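Local coordinates for phage related exonuclease (Haemophilus somnus 129PT, PDB 3K93), which probably cleaves DNA as an exonuclease of the lambda-exonuclease kind, with a metal ion bound at its presumed active site, at residues A[5-10]-A[210-215]; A[115-120]-A[174-179]; A[158-163]-A[186-191]. One frame throughout, in Å; residues are numbered along the deposited sequence.

Contact 1: A[5-10]-A[210-215]; sequences LYHLKV and AAQKYY
The N-terminal run leading into strand 10-11 lies against the C-terminal helix 198-221, and Leu8 and Tyr215 carry most of this terminus-to-terminus packing. Leu8 rests on the flat of the tyrosine in a CH-pi contact: its CB stands 3.7 Å from the centroid of the Tyr215 ring, 14° off the ring normal and so above the middle. Tyr215 CG is anti to its backbone N (chi1 174°), which sets CG on the side of the helix facing 5-10; the ring then runs under Leu8 CB, toward Tyr6. Further out on Leu8, methyl CD2 comes 3.9 Å from Tyr215 CB and 4.1 Å from Ala211 CB, one helical turn earlier. At the phenol end, Tyr215 OH reaches Tyr6 CB at 3.7 Å, the two side chains crossing at about a right angle, with the hydroxyl near the plane of the Tyr6 ring, at its edge.

The direct hydrogen bond lies away from the ring, at the Leu8 carbonyl. Gln212, extended beyond CG, delivers NE2 to Leu8 O at 2.8 Å with an N-H...O angle of 150°, meeting the carbonyl almost head-on. The same amide nitrogen also bonds to Glu93 O, so one carboxamide ties two pieces of backbone to the helix. At the phenol end a water adds a second link, accepting from His7 N at 3.2 Å and donating to Tyr215 OH at 3.1 Å. That hydroxyl is also hydrogen-bonded to Asp48, which fixes the far end of the ring while Leu8 covers one of its faces.

Around the contact, helix 35-50 packs on the helix through Val41, which touches Ala211, Tyr214 and Tyr215. Beyond Leu8 the chain enters strand 10-11, where Val10 pairs with Phe94 and Thr96 in the small mixed sheet beside strand 95-97.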
loop_
_atom_site.group_PDB
_atom_site.type_symbol
_atom_site.label_atom_id
_atom_site.label_comp_id
_atom_site.label_asym_id
_atom_site.label_seq_id
_atom_site.Cartn_x
_atom_site.Cartn_y
_atom_site.Cartn_z
ATOM N N LEU A 5 -32.839 -17.850 -4.524
ATOM C CA LEU A 5 -32.499 -18.102 -3.146
ATOM C C LEU A 5 -31.248 -17.324 -2.746
ATOM O O LEU A 5 -30.749 -17.506 -1.645
ATOM C CB LEU A 5 -32.227 -19.585 -2.945
ATOM C CG LEU A 5 -33.357 -20.545 -3.295
ATOM C CD1 LEU A 5 -32.764 -21.947 -3.336
ATOM C CD2 LEU A 5 -34.559 -20.399 -2.284
ATOM N N TYR A 6 -30.700 -16.511 -3.649
ATOM C CA TYR A 6 -29.613 -15.594 -3.301
ATOM C C TYR A 6 -30.160 -14.188 -3.391
ATOM O O TYR A 6 -30.742 -13.795 -4.402
ATOM C CB TYR A 6 -28.427 -15.745 -4.222
ATOM C CG TYR A 6 -27.714 -17.075 -4.099
ATOM C CD1 TYR A 6 -26.719 -17.275 -3.159
ATOM C CD2 TYR A 6 -28.025 -18.134 -4.941
ATOM C CE1 TYR A 6 -26.063 -18.499 -3.059
ATOM C CE2 TYR A 6 -27.360 -19.348 -4.847
ATOM C CZ TYR A 6 -26.383 -19.514 -3.903
ATOM O OH TYR A 6 -25.744 -20.716 -3.799
ATOM N N HIS A 7 -29.980 -13.426 -2.326
ATOM C CA HIS A 7 -30.469 -12.070 -2.283
ATOM C C HIS A 7 -29.535 -11.232 -1.404
ATOM O O HIS A 7 -29.225 -11.620 -0.284
ATOM C CB HIS A 7 -31.904 -12.023 -1.750
ATOM C CG HIS A 7 -32.524 -10.667 -1.869
ATOM N ND1 HIS A 7 -32.929 -10.137 -3.086
ATOM C CD2 HIS A 7 -32.765 -9.709 -0.940
ATOM C CE1 HIS A 7 -33.409 -8.918 -2.890
ATOM N NE2 HIS A 7 -33.326 -8.639 -1.597
ATOM N N LEU A 8 -29.065 -10.118 -1.938
ATOM C CA LEU A 8 -28.149 -9.284 -1.214
ATOM C C LEU A 8 -28.898 -8.271 -0.334
ATOM O O LEU A 8 -29.741 -7.519 -0.813
ATOM C CB LEU A 8 -27.212 -8.547 -2.179
ATOM C CG LEU A 8 -26.203 -7.589 -1.570
ATOM C CD1 LEU A 8 -25.233 -8.336 -0.636
ATOM C CD2 LEU A 8 -25.406 -6.860 -2.663
ATOM N N LYS A 9 -28.549 -8.282 0.949
ATOM C CA LYS A 9 -28.767 -7.162 1.859
ATOM C C LYS A 9 -27.398 -6.748 2.405
ATOM O O LYS A 9 -26.645 -7.573 2.828
ATOM C CB LYS A 9 -29.735 -7.539 2.966
ATOM C CG LYS A 9 -31.151 -7.627 2.443
ATOM C CD LYS A 9 -32.147 -7.972 3.515
ATOM C CE LYS A 9 -33.544 -8.171 2.927
ATOM N NZ LYS A 9 -34.512 -8.408 4.002
ATOM N N VAL A 10 -27.062 -5.465 2.314
ATOM C CA VAL A 10 -25.746 -4.991 2.704
ATOM C C VAL A 10 -25.706 -4.635 4.186
ATOM O O VAL A 10 -26.544 -3.881 4.669
ATOM C CB VAL A 10 -25.285 -3.789 1.822
ATOM C CG1 VAL A 10 -23.920 -3.288 2.299
ATOM C CG2 VAL A 10 -25.210 -4.181 0.359
ATOM N N ALA A 210 -28.452 -0.753 -6.903
ATOM C CA ALA A 210 -27.560 -1.031 -8.007
ATOM C C ALA A 210 -26.660 -2.245 -7.646
ATOM O O ALA A 210 -26.473 -3.158 -8.475
ATOM C CB ALA A 210 -26.716 0.196 -8.337
ATOM N N ALA A 211 -26.162 -2.283 -6.410
ATOM C CA ALA A 211 -25.364 -3.426 -5.940
ATOM C C ALA A 211 -26.116 -4.751 -6.022
ATOM O O ALA A 211 -25.532 -5.751 -6.399
ATOM C CB ALA A 211 -24.816 -3.192 -4.482
ATOM N N GLN A 212 -27.400 -4.757 -5.683
ATOM C CA GLN A 212 -28.196 -5.992 -5.698
ATOM C C GLN A 212 -28.384 -6.496 -7.142
ATOM O O GLN A 212 -28.362 -7.716 -7.379
ATOM C CB GLN A 212 -29.582 -5.761 -5.069
ATOM C CG GLN A 212 -29.552 -5.447 -3.553
ATOM C CD GLN A 212 -30.900 -5.011 -3.020
ATOM O OE1 GLN A 212 -31.680 -4.358 -3.726
ATOM N NE2 GLN A 212 -31.207 -5.393 -1.781
ATOM N N LYS A 213 -28.567 -5.573 -8.094
ATOM C CA LYS A 213 -28.668 -5.965 -9.481
ATOM C C LYS A 213 -27.364 -6.563 -9.964
ATOM O O LYS A 213 -27.390 -7.581 -10.627
ATOM C CB LYS A 213 -29.103 -4.817 -10.387
ATOM C CG LYS A 213 -30.551 -4.385 -10.138
ATOM C CD LYS A 213 -31.019 -3.270 -11.118
ATOM C CE LYS A 213 -32.402 -2.661 -10.699
ATOM N NZ LYS A 213 -33.520 -3.438 -11.247
ATOM N N TYR A 214 -26.237 -5.937 -9.646
ATOM C CA TYR A 214 -24.937 -6.485 -10.017
ATOM C C TYR A 214 -24.714 -7.862 -9.373
ATOM O O TYR A 214 -24.363 -8.827 -10.038
ATOM C CB TYR A 214 -23.805 -5.493 -9.644
ATOM C CG TYR A 214 -22.439 -5.965 -10.044
ATOM C CD1 TYR A 214 -22.105 -6.170 -11.371
ATOM C CD2 TYR A 214 -21.453 -6.166 -9.092
ATOM C CE1 TYR A 214 -20.836 -6.635 -11.732
ATOM C CE2 TYR A 214 -20.183 -6.602 -9.446
ATOM C CZ TYR A 214 -19.896 -6.849 -10.747
ATOM O OH TYR A 214 -18.646 -7.268 -11.040
ATOM N N TYR A 215 -24.959 -7.948 -8.077
ATOM C CA TYR A 215 -24.899 -9.226 -7.354
ATOM C C TYR A 215 -25.707 -10.328 -8.058
ATOM O O TYR A 215 -25.199 -11.431 -8.253
ATOM C CB TYR A 215 -25.394 -8.998 -5.903
ATOM C CG TYR A 215 -25.561 -10.222 -4.997
ATOM C CD1 TYR A 215 -26.726 -10.974 -5.018
ATOM C CD2 TYR A 215 -24.547 -10.610 -4.111
ATOM C CE1 TYR A 215 -26.882 -12.106 -4.175
ATOM C CE2 TYR A 215 -24.698 -11.720 -3.258
ATOM C CZ TYR A 215 -25.881 -12.447 -3.288
ATOM O OH TYR A 215 -26.059 -13.514 -2.468
HETATM O O HOH W 1 -27.899 -14.717 -0.284
#

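Contact 2: A[115-120]-A[174-179]; sequences SWDIGS and FKLIDL
Leu176 spreads its two methyls obliquely against the indole of Trp116: CD2 lies 3.6 Å from Trp116 NE1, and CD1 lies 3.7 Å from Trp116 CZ2, so the two methyls meet the atoms on either side of CE2, on the N-H side of the indole. CD2 also presses close on Asp117 CB, at 3.3 Å. Farther along helix 173-181, Ile118 meets Leu179 at about a right angle; its CD1 touches Leu179 CB at 3.7 Å.

Asp117 has CG between its backbone N and carbonyl carbon (chi1 73°), which sets CG over its own loop, where OD1 takes the N-H of Ser120 at 3.0 Å in an Asx motif, while Ser120 OG accepts from Asp117 N at 171°.

No direct hydrogen bond joins the segments, and two waters do the polar work. One donates to both Trp116 O and Leu176 O; the other accepts from Ile118 N at 2.9 Å and donates to Lys175 O at 2.8 Å. The chemistry is thus an apolar contact flanked by water bridges between backbones, while Asp117 OD2 and Lys175 NZ turn to the third subunit, to Tyr52 and, in a salt bridge, to Glu56 of that subunit.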
loop_
_atom_site.group_PDB
_atom_site.type_symbol
_atom_site.label_atom_id
_atom_site.label_comp_id
_atom_site.label_asym_id
_atom_site.label_seq_id
_atom_site.Cartn_x
_atom_site.Cartn_y
_atom_site.Cartn_z
ATOM N N SER A 115 -10.456 1.814 19.868
ATOM C CA SER A 115 -9.177 1.993 19.184
ATOM C C SER A 115 -8.101 0.995 19.652
ATOM O O SER A 115 -8.056 0.613 20.836
ATOM C CB SER A 115 -8.670 3.409 19.404
ATOM O OG SER A 115 -9.686 4.362 19.107
ATOM N N TRP A 116 -7.250 0.581 18.728
ATOM C CA TRP A 116 -6.146 -0.301 19.075
ATOM C C TRP A 116 -5.090 0.351 19.989
ATOM O O TRP A 116 -4.730 -0.199 21.052
ATOM C CB TRP A 116 -5.472 -0.834 17.805
ATOM C CG TRP A 116 -4.335 -1.732 18.080
ATOM C CD1 TRP A 116 -3.012 -1.456 17.880
ATOM C CD2 TRP A 116 -4.392 -3.056 18.647
ATOM N NE1 TRP A 116 -2.246 -2.522 18.279
ATOM C CE2 TRP A 116 -3.062 -3.518 18.754
ATOM C CE3 TRP A 116 -5.436 -3.896 19.058
ATOM C CZ2 TRP A 116 -2.739 -4.800 19.252
ATOM C CZ3 TRP A 116 -5.127 -5.187 19.562
ATOM C CH2 TRP A 116 -3.788 -5.614 19.665
ATOM N N ASP A 117 -4.591 1.509 19.576
ATOM C CA ASP A 117 -3.524 2.165 20.298
ATOM C C ASP A 117 -3.601 3.683 20.178
ATOM O O ASP A 117 -4.474 4.214 19.490
ATOM C CB ASP A 117 -2.124 1.555 19.914
ATOM C CG ASP A 117 -1.628 1.934 18.556
ATOM O OD1 ASP A 117 -2.259 2.773 17.850
ATOM O OD2 ASP A 117 -0.525 1.406 18.214
ATOM N N ILE A 118 -2.719 4.359 20.901
ATOM C CA ILE A 118 -2.679 5.824 20.947
ATOM C C ILE A 118 -2.544 6.382 19.529
ATOM O O ILE A 118 -3.195 7.344 19.173
ATOM C CB ILE A 118 -1.527 6.332 21.877
ATOM C CG1 ILE A 118 -1.843 5.974 23.346
ATOM C CG2 ILE A 118 -1.255 7.854 21.682
ATOM C CD1 ILE A 118 -0.624 5.964 24.292
ATOM N N GLY A 119 -1.719 5.743 18.721
ATOM C CA GLY A 119 -1.537 6.169 17.350
ATOM C C GLY A 119 -2.782 6.169 16.486
ATOM O O GLY A 119 -2.983 7.105 15.696
ATOM N N SER A 120 -3.606 5.138 16.628
ATOM C CA SER A 120 -4.766 4.956 15.769
ATOM C C SER A 120 -5.999 5.643 16.387
ATOM O O SER A 120 -6.962 5.958 15.695
ATOM C CB SER A 120 -5.047 3.423 15.546
ATOM O OG SER A 120 -5.506 2.763 16.768
ATOM N N PHE A 174 4.317 -1.893 26.810
ATOM C CA PHE A 174 4.526 -0.516 27.259
ATOM C C PHE A 174 3.604 0.446 26.531
ATOM O O PHE A 174 2.909 1.247 27.154
ATOM C CB PHE A 174 5.989 -0.121 27.069
ATOM C CG PHE A 174 6.282 1.275 27.426
ATOM C CD1 PHE A 174 6.274 1.675 28.745
ATOM C CD2 PHE A 174 6.596 2.198 26.454
ATOM C CE1 PHE A 174 6.557 2.962 29.096
ATOM C CE2 PHE A 174 6.873 3.529 26.819
ATOM C CZ PHE A 174 6.860 3.896 28.134
ATOM N N LYS A 175 3.562 0.320 25.214
ATOM C CA LYS A 175 2.729 1.216 24.390
ATOM C C LYS A 175 1.221 0.932 24.469
ATOM O O LYS A 175 0.438 1.854 24.581
ATOM C CB LYS A 175 3.208 1.215 22.943
ATOM C CG LYS A 175 4.591 1.865 22.793
ATOM C CD LYS A 175 5.267 1.484 21.506
ATOM C CE LYS A 175 4.826 2.329 20.381
ATOM N NZ LYS A 175 5.534 1.888 19.159
ATOM N N LEU A 176 0.837 -0.345 24.415
ATOM C CA LEU A 176 -0.545 -0.738 24.321
ATOM C C LEU A 176 -1.304 -0.767 25.664
ATOM O O LEU A 176 -2.544 -0.756 25.649
ATOM C CB LEU A 176 -0.651 -2.102 23.638
ATOM C CG LEU A 176 -0.117 -2.184 22.206
ATOM C CD1 LEU A 176 -0.221 -3.589 21.689
ATOM C CD2 LEU A 176 -0.843 -1.205 21.291
ATOM N N ILE A 177 -0.572 -0.817 26.783
ATOM C CA ILE A 177 -1.125 -0.796 28.140
ATOM C C ILE A 177 -0.595 0.368 29.024
ATOM O O ILE A 177 -1.353 1.262 29.415
ATOM C CB ILE A 177 -0.839 -2.115 28.899
ATOM C CG1 ILE A 177 -1.363 -3.343 28.111
ATOM C CG2 ILE A 177 -1.457 -2.053 30.341
ATOM C CD1 ILE A 177 -1.088 -4.696 28.873
ATOM N N ASP A 178 0.691 0.369 29.338
ATOM C CA ASP A 178 1.232 1.335 30.326
ATOM C C ASP A 178 0.982 2.801 29.967
ATOM O O ASP A 178 0.494 3.587 30.787
ATOM C CB ASP A 178 2.741 1.143 30.513
ATOM C CG ASP A 178 3.110 -0.266 30.978
ATOM O OD1 ASP A 178 2.208 -1.103 31.199
ATOM O OD2 ASP A 178 4.311 -0.544 31.090
ATOM N N LEU A 179 1.324 3.174 28.741
ATOM C CA LEU A 179 1.105 4.546 28.289
ATOM C C LEU A 179 -0.366 4.940 28.271
ATOM O O LEU A 179 -0.668 6.095 28.450
ATOM C CB LEU A 179 1.663 4.750 26.887
ATOM C CG LEU A 179 3.170 4.720 26.707
ATOM C CD1 LEU A 179 3.451 4.992 25.202
ATOM C CD2 LEU A 179 3.893 5.718 27.673
HETATM O O HOH W 2 -3.442 0.514 23.372
HETATM O O HOH W 3 -1.668 2.587 22.951
#

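Contact 3: A[158-163]-A[186-191]; sequences VLFPTP and IRRITT
Backbone bonding comes first: Leu159 N donates to Arg188 O at 2.9 Å with an N-H...O angle of 163°. The same oxygen receives a CA-H...O contact from Val158 CA at 3.3 Å, so two neighbouring residues of one segment converge on a single acceptor. Val158 and Ile189 form an antiparallel non-hydrogen-bonded pair, their CA atoms 4.5 Å apart.

The side-chain bond runs the opposite way. Arg188 NH1 reaches back to Leu159 O at 2.7 Å and 155°, in the carbonyl plane and at the edge of the guanidinium, near its plane. A bend at chi3 (-79°) places NE and turns the chain from its extended start, and NE itself bonds to Ile183 O. Arg188 therefore grips Leu159 through both ends of its own residue, taking the N-H with its carbonyl and giving an N-H to the C=O, while NE ties in Ile183, just past the end of helix 173-181.

Apolar contacts fill the remainder. The side chains of Val158 and Ile189 lie side by side, pointing the same way, with Val158 CG1 3.8 Å from Ile189 CG1; the valine was modelled in two conformers, so this contact is less certain. Leu159 and Arg188 cross at about a right angle, Leu159 CD2 lying 4.1 Å from Arg188 CD. Both also touch Val180 of helix 173-181, while Val158 and Phe160 pack on Leu74 of helix 68-79.

Here strand 152-158 ends and strand 189-195 begins antiparallel beside it. Strand 152-158 runs parallel to 108-114, which carries the sodium ligands Asp111 and Thr112, and 189-195 is outermost within the chain, an order consistent with the core sheet of PD-(D/E)XK nucleases.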
loop_
_atom_site.group_PDB
_atom_site.type_symbol
_atom_site.label_atom_id
_atom_site.label_comp_id
_atom_site.label_asym_id
_atom_site.label_seq_id
_atom_site.Cartn_x
_atom_site.Cartn_y
_atom_site.Cartn_z
ATOM N N VAL A 158 -13.182 5.203 21.658
ATOM C CA VAL A 158 -12.723 4.954 23.015
ATOM C C VAL A 158 -11.422 4.150 23.024
ATOM O O VAL A 158 -11.291 3.129 22.315
ATOM C CB VAL A 158 -13.806 4.243 23.839
ATOM C CG1 VAL A 158 -14.968 5.190 24.094
ATOM C CG2 VAL A 158 -14.286 2.992 23.138
ATOM N N LEU A 159 -10.445 4.627 23.796
ATOM C CA LEU A 159 -9.140 3.971 23.950
ATOM C C LEU A 159 -9.030 3.386 25.339
ATOM O O LEU A 159 -8.989 4.131 26.343
ATOM C CB LEU A 159 -7.980 4.971 23.740
ATOM C CG LEU A 159 -6.590 4.349 23.876
ATOM C CD1 LEU A 159 -6.366 3.218 22.839
ATOM C CD2 LEU A 159 -5.444 5.421 23.814
ATOM N N PHE A 160 -8.993 2.056 25.399
ATOM C CA PHE A 160 -8.686 1.350 26.611
ATOM C C PHE A 160 -7.351 0.660 26.389
ATOM O O PHE A 160 -6.953 0.435 25.242
ATOM C CB PHE A 160 -9.736 0.242 26.873
ATOM C CG PHE A 160 -11.138 0.751 27.105
ATOM C CD1 PHE A 160 -11.470 1.386 28.289
ATOM C CD2 PHE A 160 -12.129 0.562 26.159
ATOM C CE1 PHE A 160 -12.745 1.854 28.520
ATOM C CE2 PHE A 160 -13.447 1.031 26.404
ATOM C CZ PHE A 160 -13.738 1.676 27.588
ATOM N N PRO A 161 -6.703 0.242 27.464
ATOM C CA PRO A 161 -5.529 -0.621 27.303
ATOM C C PRO A 161 -5.865 -1.891 26.566
ATOM O O PRO A 161 -6.974 -2.411 26.722
ATOM C CB PRO A 161 -5.127 -0.968 28.741
ATOM C CG PRO A 161 -5.874 -0.093 29.598
ATOM C CD PRO A 161 -7.043 0.457 28.874
ATOM N N THR A 162 -4.922 -2.402 25.773
ATOM C CA THR A 162 -5.139 -3.618 25.030
ATOM C C THR A 162 -5.059 -4.799 25.994
ATOM O O THR A 162 -4.114 -4.894 26.739
ATOM C CB THR A 162 -4.101 -3.742 23.881
ATOM O OG1 THR A 162 -4.297 -2.656 22.967
ATOM C CG2 THR A 162 -4.246 -5.059 23.105
ATOM N N PRO A 163 -6.069 -5.686 25.998
ATOM C CA PRO A 163 -6.024 -6.886 26.859
ATOM C C PRO A 163 -4.793 -7.727 26.549
ATOM O O PRO A 163 -4.452 -7.895 25.380
ATOM C CB PRO A 163 -7.284 -7.664 26.464
ATOM C CG PRO A 163 -8.148 -6.731 25.716
ATOM C CD PRO A 163 -7.328 -5.582 25.245
ATOM N N ILE A 186 -11.286 10.283 30.876
ATOM C CA ILE A 186 -12.073 11.299 30.189
ATOM C C ILE A 186 -11.381 11.858 28.945
ATOM O O ILE A 186 -12.076 12.305 28.065
ATOM C CB ILE A 186 -12.647 12.462 31.095
ATOM C CG1 ILE A 186 -11.584 13.112 31.952
ATOM C CG2 ILE A 186 -13.830 11.968 32.023
ATOM C CD1 ILE A 186 -10.438 13.636 31.207
ATOM N N ARG A 187 -10.047 11.777 28.837
ATOM C CA ARG A 187 -9.358 12.177 27.594
ATOM C C ARG A 187 -9.274 11.078 26.530
ATOM O O ARG A 187 -8.784 11.326 25.405
ATOM C CB ARG A 187 -7.954 12.682 27.895
ATOM C CG ARG A 187 -7.965 14.078 28.568
ATOM C CD ARG A 187 -6.657 14.380 29.183
ATOM N NE ARG A 187 -6.669 15.661 29.890
ATOM C CZ ARG A 187 -5.597 16.217 30.452
ATOM N NH1 ARG A 187 -4.415 15.611 30.407
ATOM N NH2 ARG A 187 -5.702 17.386 31.066
ATOM N N ARG A 188 -9.752 9.884 26.867
ATOM C CA ARG A 188 -9.657 8.743 25.957
ATOM C C ARG A 188 -10.984 8.390 25.297
ATOM O O ARG A 188 -11.116 7.314 24.746
ATOM C CB ARG A 188 -9.059 7.533 26.686
ATOM C CG ARG A 188 -7.576 7.709 26.896
ATOM C CD ARG A 188 -6.916 6.479 27.504
ATOM N NE ARG A 188 -7.128 6.379 28.945
ATOM C CZ ARG A 188 -7.836 5.440 29.570
ATOM N NH1 ARG A 188 -8.455 4.466 28.917
ATOM N NH2 ARG A 188 -7.941 5.474 30.893
ATOM N N ILE A 189 -11.969 9.292 25.375
ATOM C CA ILE A 189 -13.211 9.154 24.615
ATOM C C ILE A 189 -13.335 10.409 23.770
ATOM O O ILE A 189 -13.229 11.499 24.298
ATOM C CB ILE A 189 -14.476 8.883 25.525
ATOM C CG1 ILE A 189 -15.749 8.835 24.667
ATOM C CG2 ILE A 189 -14.609 9.889 26.621
ATOM C CD1 ILE A 189 -16.967 8.244 25.381
ATOM N N THR A 190 -13.522 10.249 22.467
ATOM C CA THR A 190 -13.828 11.351 21.578
ATOM C C THR A 190 -15.059 10.959 20.810
ATOM O O THR A 190 -15.089 9.875 20.202
ATOM C CB THR A 190 -12.685 11.661 20.593
ATOM O OG1 THR A 190 -11.508 11.981 21.332
ATOM C CG2 THR A 190 -13.026 12.878 19.680
ATOM N N THR A 191 -16.078 11.834 20.847
ATOM C CA THR A 191 -17.397 11.551 20.271
ATOM C C THR A 191 -17.635 12.393 19.008
ATOM O O THR A 191 -17.316 13.569 19.017
ATOM C CB THR A 191 -18.524 11.840 21.282
ATOM O OG1 THR A 191 -18.409 10.941 22.390
ATOM C CG2 THR A 191 -19.899 11.621 20.636
#

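Contacts 2 and 3 are neighbours, with centres about 9 Å apart, and contact 1 lies on the opposite side of the chain's centre, its centre about 39 Å from that of contact 2 and 37 Å from that of contact 3. Probable hydrogen bonds join the two neighbours: Ser115 N to Val158 O and Leu176 O to Thr162 N, both 2.9 Å. Segments 115-120 and 158-163 thus leave adjacent strands together and share helix 173-181. The sodium, held by Asp100, Asp111 and Thr112, is about 8 Å from the Val158 side chain of contact 3. Contact 1 instead brings the N-terminal segment onto the C-terminal helix, with strand 189-195 leading directly on to that helix.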